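Hydroxylase (Rhodococcus sp., PDB 2OR0) is a putative hydroxylase of the acyl-CoA dehydrogenase family that probably uses reduced flavin and molecular oxygen to oxygenate its substrate. Local coordinates at residues 289-292 with 293-296; 328-331 with 332-335; 352-355 with 356-360. One frame throughout, in Å; residues are numbered along the deposited sequence.

Contact 1. Residues 289-292 with 293-296; sequences KEDP and YVLS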
ATOM      1  N   LYS A 289     -15.392  30.439  -8.780  1.00 39.43           N
ATOM      2  CA  LYS A 289     -16.724  29.930  -8.385  1.00 40.32           C
ATOM      3  C   LYS A 289     -17.854  30.303  -9.376  1.00 38.83           C
ATOM      4  O   LYS A 289     -18.958  29.775  -9.296  1.00 39.65           O
ATOM      5  CB  LYS A 289     -17.090  30.322  -6.935  1.00 40.60           C
ATOM      6  CG  LYS A 289     -17.421  31.805  -6.748  1.00 42.46           C
ATOM      7  CD  LYS A 289     -17.764  32.163  -5.290  1.00 43.42           C
ATOM      8  CE  LYS A 289     -17.793  33.695  -5.111  1.00 48.50           C
ATOM      9  NZ  LYS A 289     -18.173  34.106  -3.718  1.00 51.09           N
ATOM     10  N   GLU A 290     -17.569  31.187 -10.323  1.00 37.57           N
ATOM     11  CA  GLU A 290     -18.497  31.480 -11.422  1.00 37.18           C
ATOM     12  C   GLU A 290     -18.002  30.976 -12.796  1.00 34.91           C
ATOM     13  O   GLU A 290     -18.597  31.283 -13.828  1.00 35.06           O
ATOM     14  CB  GLU A 290     -18.790  32.982 -11.478  1.00 36.67           C
ATOM     15  CG  GLU A 290     -19.543  33.505 -10.227  1.00 39.56           C
ATOM     16  CD  GLU A 290     -19.645  35.038 -10.164  1.00 41.21           C
ATOM     17  OE1 GLU A 290     -19.167  35.728 -11.115  1.00 43.77           O
ATOM     18  OE2 GLU A 290     -20.203  35.542  -9.148  1.00 45.98           O
ATOM     19  N   ASP A 291     -16.920  30.207 -12.812  1.00 32.46           N
ATOM     20  CA  ASP A 291     -16.327  29.741 -14.075  1.00 30.87           C
ATOM     21  C   ASP A 291     -16.912  28.356 -14.503  1.00 28.93           C
ATOM     22  O   ASP A 291     -16.628  27.347 -13.856  1.00 28.87           O
ATOM     23  CB  ASP A 291     -14.796  29.689 -13.933  1.00 30.63           C
ATOM     24  CG  ASP A 291     -14.085  29.403 -15.248  1.00 31.56           C
ATOM     25  OD1 ASP A 291     -14.515  28.538 -16.033  1.00 33.08           O
ATOM     26  OD2 ASP A 291     -13.064  30.055 -15.500  1.00 37.02           O
ATOM     27  N   PRO A 292     -17.702  28.308 -15.596  1.00 27.43           N
ATOM     28  CA  PRO A 292     -18.362  27.034 -15.915  1.00 27.02           C
ATOM     29  C   PRO A 292     -17.388  25.948 -16.460  1.00 26.92           C
ATOM     30  O   PRO A 292     -17.644  24.730 -16.271  1.00 26.73           O
ATOM     31  CB  PRO A 292     -19.375  27.432 -16.995  1.00 27.05           C
ATOM     32  CG  PRO A 292     -18.681  28.592 -17.740  1.00 27.62           C
ATOM     33  CD  PRO A 292     -18.049  29.366 -16.567  1.00 27.35           C
ATOM     34  N   TYR A 293     -16.304  26.399 -17.108  1.00 25.52           N
ATOM     35  CA  TYR A 293     -15.289  25.512 -17.689  1.00 25.26           C
ATOM     36  C   TYR A 293     -14.530  24.815 -16.579  1.00 24.96           C
ATOM     37  O   TYR A 293     -14.420  23.589 -16.596  1.00 25.26           O
ATOM     38  CB  TYR A 293     -14.326  26.271 -18.626  1.00 25.00           C
ATOM     39  CG  TYR A 293     -15.039  27.332 -19.474  1.00 24.53           C
ATOM     40  CD1 TYR A 293     -15.864  26.965 -20.539  1.00 24.17           C
ATOM     41  CD2 TYR A 293     -14.907  28.696 -19.174  1.00 23.94           C
ATOM     42  CE1 TYR A 293     -16.522  27.935 -21.298  1.00 26.55           C
ATOM     43  CE2 TYR A 293     -15.553  29.676 -19.923  1.00 21.22           C
ATOM     44  CZ  TYR A 293     -16.365  29.302 -20.960  1.00 24.43           C
ATOM     45  OH  TYR A 293     -17.015  30.261 -21.707  1.00 25.60           O
ATOM     46  N   VAL A 294     -14.060  25.581 -15.601  1.00 24.27           N
ATOM     47  CA  VAL A 294     -13.301  25.022 -14.481  1.00 24.01           C
ATOM     48  C   VAL A 294     -14.194  24.204 -13.559  1.00 24.06           C
ATOM     49  O   VAL A 294     -13.799  23.143 -13.093  1.00 24.00           O
ATOM     50  CB  VAL A 294     -12.570  26.104 -13.651  1.00 23.94           C
ATOM     51  CG1 VAL A 294     -11.992  25.514 -12.325  1.00 23.54           C
ATOM     52  CG2 VAL A 294     -11.463  26.779 -14.461  1.00 23.53           C
ATOM     53  N   LEU A 295     -15.402  24.698 -13.288  1.00 23.12           N
ATOM     54  CA  LEU A 295     -16.299  23.997 -12.371  1.00 23.76           C
ATOM     55  C   LEU A 295     -16.810  22.667 -12.943  1.00 23.16           C
ATOM     56  O   LEU A 295     -16.922  21.691 -12.224  1.00 21.77           O
ATOM     57  CB  LEU A 295     -17.465  24.897 -11.875  1.00 22.86           C
ATOM     58  CG  LEU A 295     -17.090  26.026 -10.891  1.00 27.31           C
ATOM     59  CD1 LEU A 295     -18.331  26.617 -10.195  1.00 29.55           C
ATOM     60  CD2 LEU A 295     -16.162  25.555  -9.836  1.00 28.53           C
ATOM     61  N   SER A 296     -17.113  22.627 -14.231  1.00 23.82           N
ATOM     62  CA  SER A 296     -17.561  21.357 -14.812  1.00 24.33           C
ATOM     63  C   SER A 296     -16.415  20.341 -14.873  1.00 24.63           C
ATOM     64  O   SER A 296     -16.639  19.147 -14.677  1.00 24.29           O
ATOM     65  CB  SER A 296     -18.207  21.541 -16.167  1.00 24.27           C
ATOM     66  OG  SER A 296     -17.326  22.137 -17.083  1.00 27.38           O
TER
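D291 reaches over the start of helix 292-324 as its N-cap, taking the amide protons of V294 and Y293 onto one carboxylate oxygen. An aspartate suits this place because its short chain can fold back onto amides that have no earlier turn to bond to. Followed outward, the side chain leaves CA with CG anti to the backbone N (chi1 -172°). CG passes 3.8 Å from V294 CG2, the two side chains crossing at about a right angle. OD1 then receives V294 N at 3.0 Å in a nearly straight bond, the donor standing well above the carboxylate plane. The bond from Y293 N to the same oxygen is strongly bent and weak. OD2 lies 3.8 Å from the methyl V294 CG2, and the side chain also touches Q286 of the preceding loop. The backbone carbonyl of D291 accepts from L295 N and begins the regular helical bonding. P292, lacking an N-H to satisfy, fits the first turn of a helix; its ring lies alongside Y293, pointing the same way, and its CG sits over the ring centre, 3.9 Å from the centroid, a CH-pi contact. L295 lies alongside the incoming loop, its CD1 3.3 Å from K289 O. One turn on, S296 uses its backbone N and its hydroxyl together on P292 O, and the OG bond, 2.7 Å long, arrives in the carbonyl plane.

Contact 2. Residues 328-331 with 332-335; sequences EITF and EERA. With ACT (acetate ion), chain E.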
ATOM      1  N   GLU A 328     -15.001 -20.807  -3.364  1.00 46.85           N
ATOM      2  CA  GLU A 328     -13.631 -20.621  -3.865  1.00 45.92           C
ATOM      3  C   GLU A 328     -13.563 -19.405  -4.807  1.00 43.80           C
ATOM      4  O   GLU A 328     -14.407 -19.254  -5.705  1.00 43.64           O
ATOM      5  CB  GLU A 328     -13.157 -21.887  -4.597  1.00 46.87           C
ATOM      6  CG  GLU A 328     -11.711 -21.873  -5.119  1.00 50.54           C
ATOM      7  CD  GLU A 328     -10.769 -22.773  -4.305  1.00 56.89           C
ATOM      8  OE1 GLU A 328     -10.788 -22.707  -3.042  1.00 58.81           O
ATOM      9  OE2 GLU A 328      -9.999 -23.546  -4.937  1.00 58.13           O
ATOM     10  N   ILE A 329     -12.579 -18.534  -4.585  1.00 41.38           N
ATOM     11  CA  ILE A 329     -12.293 -17.452  -5.554  1.00 39.67           C
ATOM     12  C   ILE A 329     -11.403 -17.957  -6.710  1.00 38.84           C
ATOM     13  O   ILE A 329     -10.282 -18.416  -6.485  1.00 39.16           O
ATOM     14  CB  ILE A 329     -11.713 -16.169  -4.867  1.00 39.06           C
ATOM     15  CG1 ILE A 329     -12.713 -15.620  -3.843  1.00 35.31           C
ATOM     16  CG2 ILE A 329     -11.358 -15.084  -5.935  1.00 39.80           C
ATOM     17  CD1 ILE A 329     -12.074 -14.810  -2.780  1.00 32.17           C
ATOM     18  N   THR A 330     -11.916 -17.875  -7.937  1.00 37.43           N
ATOM     19  CA  THR A 330     -11.206 -18.404  -9.101  1.00 36.68           C
ATOM     20  C   THR A 330     -10.076 -17.496  -9.611  1.00 35.96           C
ATOM     21  O   THR A 330     -10.027 -16.315  -9.274  1.00 35.34           O
ATOM     22  CB  THR A 330     -12.154 -18.701 -10.267  1.00 36.14           C
ATOM     23  OG1 THR A 330     -12.605 -17.475 -10.865  1.00 35.93           O
ATOM     24  CG2 THR A 330     -13.340 -19.547  -9.800  1.00 37.63           C
ATOM     25  N   PHE A 331      -9.182 -18.076 -10.418  1.00 35.37           N
ATOM     26  CA  PHE A 331      -8.072 -17.353 -11.049  1.00 34.58           C
ATOM     27  C   PHE A 331      -8.626 -16.178 -11.864  1.00 34.24           C
ATOM     28  O   PHE A 331      -8.151 -15.075 -11.677  1.00 34.21           O
ATOM     29  CB  PHE A 331      -7.211 -18.288 -11.926  1.00 34.54           C
ATOM     30  CG  PHE A 331      -6.103 -17.580 -12.674  1.00 32.95           C
ATOM     31  CD1 PHE A 331      -4.867 -17.391 -12.094  1.00 33.15           C
ATOM     32  CD2 PHE A 331      -6.310 -17.093 -13.956  1.00 35.15           C
ATOM     33  CE1 PHE A 331      -3.826 -16.724 -12.794  1.00 33.41           C
ATOM     34  CE2 PHE A 331      -5.279 -16.410 -14.654  1.00 34.03           C
ATOM     35  CZ  PHE A 331      -4.048 -16.239 -14.061  1.00 31.97           C
ATOM     36  N   GLU A 332      -9.640 -16.424 -12.707  1.00 33.99           N
ATOM     37  CA  GLU A 332     -10.325 -15.376 -13.497  1.00 34.82           C
ATOM     38  C   GLU A 332     -10.859 -14.239 -12.624  1.00 34.06           C
ATOM     39  O   GLU A 332     -10.668 -13.072 -12.943  1.00 33.88           O
ATOM     40  CB  GLU A 332     -11.459 -15.943 -14.376  1.00 34.59           C
ATOM     41  CG  GLU A 332     -12.161 -14.860 -15.286  1.00 35.88           C
ATOM     42  CD  GLU A 332     -13.285 -15.408 -16.196  1.00 37.68           C
ATOM     43  OE1 GLU A 332     -13.317 -16.633 -16.480  1.00 42.11           O
ATOM     44  OE2 GLU A 332     -14.147 -14.611 -16.636  1.00 41.91           O
ATOM     45  N   GLU A 333     -11.500 -14.591 -11.510  1.00 32.44           N
ATOM     46  CA  GLU A 333     -11.966 -13.613 -10.556  1.00 32.18           C
ATOM     47  C   GLU A 333     -10.816 -12.798  -9.986  1.00 30.49           C
ATOM     48  O   GLU A 333     -10.917 -11.578  -9.860  1.00 29.45           O
ATOM     49  CB  GLU A 333     -12.760 -14.283  -9.428  1.00 31.49           C
ATOM     50  CG  GLU A 333     -14.162 -14.734  -9.864  1.00 34.05           C
ATOM     51  CD  GLU A 333     -14.938 -15.496  -8.761  1.00 35.56           C
ATOM     52  OE1 GLU A 333     -14.312 -16.096  -7.854  1.00 41.33           O
ATOM     53  OE2 GLU A 333     -16.187 -15.486  -8.813  1.00 39.84           O
ATOM     54  N   ARG A 334      -9.725 -13.472  -9.633  1.00 28.89           N
ATOM     55  CA  ARG A 334      -8.558 -12.771  -9.125  1.00 27.92           C
ATOM     56  C   ARG A 334      -7.941 -11.814 -10.161  1.00 25.85           C
ATOM     57  O   ARG A 334      -7.514 -10.722  -9.811  1.00 26.23           O
ATOM     58  CB  ARG A 334      -7.537 -13.764  -8.585  1.00 27.19           C
ATOM     59  CG  ARG A 334      -7.821 -14.224  -7.136  1.00 30.28           C
ATOM     60  CD  ARG A 334      -7.427 -15.702  -6.926  1.00 34.83           C
ATOM     61  NE  ARG A 334      -6.016 -15.958  -7.225  1.00 39.64           N
ATOM     62  CZ  ARG A 334      -5.535 -17.112  -7.688  1.00 41.90           C
ATOM     63  NH1 ARG A 334      -6.356 -18.132  -7.913  1.00 43.06           N
ATOM     64  NH2 ARG A 334      -4.227 -17.246  -7.926  1.00 42.36           N
ATOM     65  N   ALA A 335      -7.913 -12.250 -11.408  1.00 24.60           N
ATOM     66  CA  ALA A 335      -7.302 -11.532 -12.530  1.00 25.08           C
ATOM     67  C   ALA A 335      -8.102 -10.261 -12.811  1.00 25.42           C
ATOM     68  O   ALA A 335      -7.533  -9.174 -13.026  1.00 24.84           O
ATOM     69  CB  ALA A 335      -7.271 -12.424 -13.782  1.00 23.79           C
TER
HETATM   70  C   ACT E 607      -3.038 -20.085  -9.873  1.00 63.11           C
HETATM   71  O   ACT E 607      -3.863 -20.636 -10.632  1.00 62.96           O
HETATM   72  OXT ACT E 607      -3.401 -20.000  -8.681  1.00 63.68           O
HETATM   73  CH3 ACT E 607      -1.712 -19.561 -10.346  1.00 62.76           C
HETATM   74  O   HOH W   1     -16.264 -17.662  -6.897  1.00 46.11           O
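T330 and E333 form a capping box at the start of helix 331-356, each side chain bonding the other's backbone amide. E333 N donates to T330 OG1 at 3.2 Å, and T330 N returns a bond to E333 OE1 at 3.0 Å, meeting that oxygen on its anti side but tilted 32° out of the carboxylate plane. Threonine suits the cap because OG1, set between the backbone N and the carbonyl carbon (chi1 73°), faces the first turn. Glutamate suits its place because its chain, extended beyond CG, spans back to the residue before the helix. OE1 has a second donor: water 1 gives one proton to it and the other to E328 O, tying the preceding loop to the box. R334 N bonds T330 O, and A335 N bonds F331 O at 2.8 Å, nearly along the C=O axis. I329 CG2 packs 3.8 Å from R334 CG, and I329 also packs on F319 and V323 of helix 292-324. The arginine bends at chi2 and chi3, which brings its guanidinium beside F331, with CD1 of the ring over one face. R334 NE is satisfied by I412 O near the C-terminus, and F331 makes a cation-pi contact with R409. An acetate, probably from the crystallisation liquor, is shared with R409; its OXT accepts from R334 NH2 at 3.0 Å, at the guanidinium edge and in its plane.

Contact 3. Residues 352-355 with 356-360; sequences ADEI and FARAG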
ATOM      1  N   ALA A 352      -6.759  13.630 -11.091  1.00 22.43           N
ATOM      2  CA  ALA A 352      -5.988  14.608 -10.364  1.00 23.31           C
ATOM      3  C   ALA A 352      -5.166  15.482 -11.320  1.00 22.91           C
ATOM      4  O   ALA A 352      -5.019  16.685 -11.063  1.00 22.64           O
ATOM      5  CB  ALA A 352      -5.074  13.928  -9.344  1.00 23.62           C
ATOM      6  N   ASP A 353      -4.611  14.890 -12.390  1.00 22.31           N
ATOM      7  CA  ASP A 353      -3.889  15.698 -13.397  1.00 22.67           C
ATOM      8  C   ASP A 353      -4.789  16.776 -14.028  1.00 22.32           C
ATOM      9  O   ASP A 353      -4.326  17.881 -14.302  1.00 21.80           O
ATOM     10  CB  ASP A 353      -3.298  14.872 -14.529  1.00 21.90           C
ATOM     11  CG  ASP A 353      -2.151  13.969 -14.080  1.00 27.47           C
ATOM     12  OD1 ASP A 353      -1.512  14.259 -13.029  1.00 31.06           O
ATOM     13  OD2 ASP A 353      -1.899  12.953 -14.796  1.00 27.65           O
ATOM     14  N   GLU A 354      -6.046  16.420 -14.326  1.00 22.34           N
ATOM     15  CA  GLU A 354      -6.947  17.323 -15.017  1.00 23.43           C
ATOM     16  C   GLU A 354      -7.245  18.545 -14.139  1.00 23.25           C
ATOM     17  O   GLU A 354      -7.319  19.652 -14.628  1.00 23.36           O
ATOM     18  CB  GLU A 354      -8.239  16.598 -15.462  1.00 22.93           C
ATOM     19  CG  GLU A 354      -7.995  15.597 -16.564  1.00 28.57           C
ATOM     20  CD  GLU A 354      -7.495  16.269 -17.872  1.00 33.02           C
ATOM     21  OE1 GLU A 354      -8.025  17.331 -18.254  1.00 35.21           O
ATOM     22  OE2 GLU A 354      -6.579  15.731 -18.521  1.00 36.98           O
ATOM     23  N   ILE A 355      -7.396  18.355 -12.838  1.00 24.06           N
ATOM     24  CA  ILE A 355      -7.644  19.525 -11.982  1.00 25.14           C
ATOM     25  C   ILE A 355      -6.377  20.314 -11.659  1.00 24.70           C
ATOM     26  O   ILE A 355      -6.442  21.530 -11.519  1.00 24.43           O
ATOM     27  CB  ILE A 355      -8.418  19.193 -10.696  1.00 25.57           C
ATOM     28  CG1 ILE A 355      -7.719  18.080  -9.903  1.00 27.15           C
ATOM     29  CG2 ILE A 355      -9.858  18.804 -11.034  1.00 26.70           C
ATOM     30  CD1 ILE A 355      -8.342  17.862  -8.497  1.00 27.41           C
ATOM     31  N   PHE A 356      -5.237  19.630 -11.556  1.00 23.83           N
ATOM     32  CA  PHE A 356      -3.979  20.336 -11.319  1.00 23.85           C
ATOM     33  C   PHE A 356      -3.687  21.284 -12.490  1.00 23.15           C
ATOM     34  O   PHE A 356      -3.234  22.402 -12.290  1.00 23.93           O
ATOM     35  CB  PHE A 356      -2.804  19.363 -11.088  1.00 22.97           C
ATOM     36  CG  PHE A 356      -1.540  20.055 -10.561  1.00 24.37           C
ATOM     37  CD1 PHE A 356      -1.528  20.651  -9.289  1.00 23.89           C
ATOM     38  CD2 PHE A 356      -0.386  20.109 -11.325  1.00 21.72           C
ATOM     39  CE1 PHE A 356      -0.385  21.311  -8.792  1.00 23.47           C
ATOM     40  CE2 PHE A 356       0.782  20.758 -10.836  1.00 22.27           C
ATOM     41  CZ  PHE A 356       0.780  21.362  -9.572  1.00 21.30           C
ATOM     42  N   ALA A 357      -3.942  20.834 -13.705  1.00 22.80           N
ATOM     43  CA  ALA A 357      -3.737  21.672 -14.877  1.00 24.00           C
ATOM     44  C   ALA A 357      -4.643  22.930 -14.889  1.00 25.00           C
ATOM     45  O   ALA A 357      -4.400  23.845 -15.673  1.00 25.51           O
ATOM     46  CB  ALA A 357      -3.969  20.879 -16.132  1.00 23.30           C
ATOM     47  N   ARG A 358      -5.693  22.963 -14.069  1.00 25.07           N
ATOM     48  CA  ARG A 358      -6.600  24.115 -14.074  1.00 26.13           C
ATOM     49  C   ARG A 358      -6.460  24.900 -12.779  1.00 26.88           C
ATOM     50  O   ARG A 358      -7.262  25.773 -12.504  1.00 27.84           O
ATOM     51  CB  ARG A 358      -8.049  23.660 -14.262  1.00 25.54           C
ATOM     52  CG  ARG A 358      -8.307  23.027 -15.626  1.00 25.14           C
ATOM     53  CD  ARG A 358      -9.771  22.569 -15.787  1.00 26.64           C
ATOM     54  NE  ARG A 358     -10.103  22.333 -17.184  1.00 27.13           N
ATOM     55  CZ  ARG A 358      -9.814  21.220 -17.858  1.00 28.01           C
ATOM     56  NH1 ARG A 358      -9.178  20.200 -17.271  1.00 31.31           N
ATOM     57  NH2 ARG A 358     -10.155  21.134 -19.133  1.00 28.31           N
ATOM     58  N   ALA A 359      -5.451  24.565 -11.978  1.00 27.23           N
ATOM     59  CA  ALA A 359      -5.264  25.212 -10.697  1.00 28.40           C
ATOM     60  C   ALA A 359      -4.427  26.487 -10.819  1.00 28.70           C
ATOM     61  O   ALA A 359      -4.389  27.262  -9.904  1.00 29.73           O
ATOM     62  CB  ALA A 359      -4.646  24.236  -9.672  1.00 28.17           C
ATOM     63  N   GLY A 360      -3.747  26.684 -11.938  1.00 29.43           N
ATOM     64  CA  GLY A 360      -2.988  27.922 -12.166  1.00 30.56           C
ATOM     65  C   GLY A 360      -1.590  27.940 -11.566  1.00 30.45           C
ATOM     66  O   GLY A 360      -1.156  26.959 -10.943  1.00 30.69           O
TER
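The C-terminal end of helix 331-356 runs into a type I beta turn from F356 to A359, and R358 folds back from that turn onto E354. Its NH1 makes a salt bridge to E354 OE1 at 3.2 Å, with the carboxylate oxygen at the guanidinium edge and in its plane. The two planes are 49° apart, and the bridge is a single N-O pair, with NH1 meeting OE1 on its anti side, 22° out of the carboxylate plane. The glutamate turns at chi2 (-64°) to bring OE1 round, whereas the arginine runs extended from CG to NE. NH1 also donates to the backbone E354 O at 3.3 Å, approaching from above the carbonyl plane. F356 N and A357 N complete the last regular helical bonds, to A352 O and D353 O. R358 N instead reaches I355 O at 3.0 Å, three residues back, and A359 N bonds F356 O to close the turn. On other faces, D353 OD1 accepts from H378 and W374, F356 stacks on W374, and I355 is buried against helix 250-277. A leucine in place of R358 would probably leave the E354 carboxylate without its cationic mate and the E354 carbonyl without the NH1 donor. Positive charge here lies where helix-end carbonyls gather, so the arginine probably offsets both the carboxylate and the negative end of the helix dipole.

In the fold
Contacts 1 and 2 are helix starts and contact 3 a helix end; all three lie in the C-terminal domain of the acyl-CoA dehydrogenase family. Contact 1 opens helix 292-324, while contacts 2 and 3 sit at the two ends of helix 331-356, their centres 37 Å apart. The chain passes from one helix to the next and returns, which brings contact 3 near contact 1: centres 13 Å apart, nearest atoms about 4 Å, without touching. R358 packs on A297, just beyond contact 1. Contacts 1 and 2 are 43 Å apart between centres. Contacts 2 and 3 each have an acetate nearby, probably from the crystallisation liquor; in contact 3 the side chain of D353 is about 3 Å from a bound acetate.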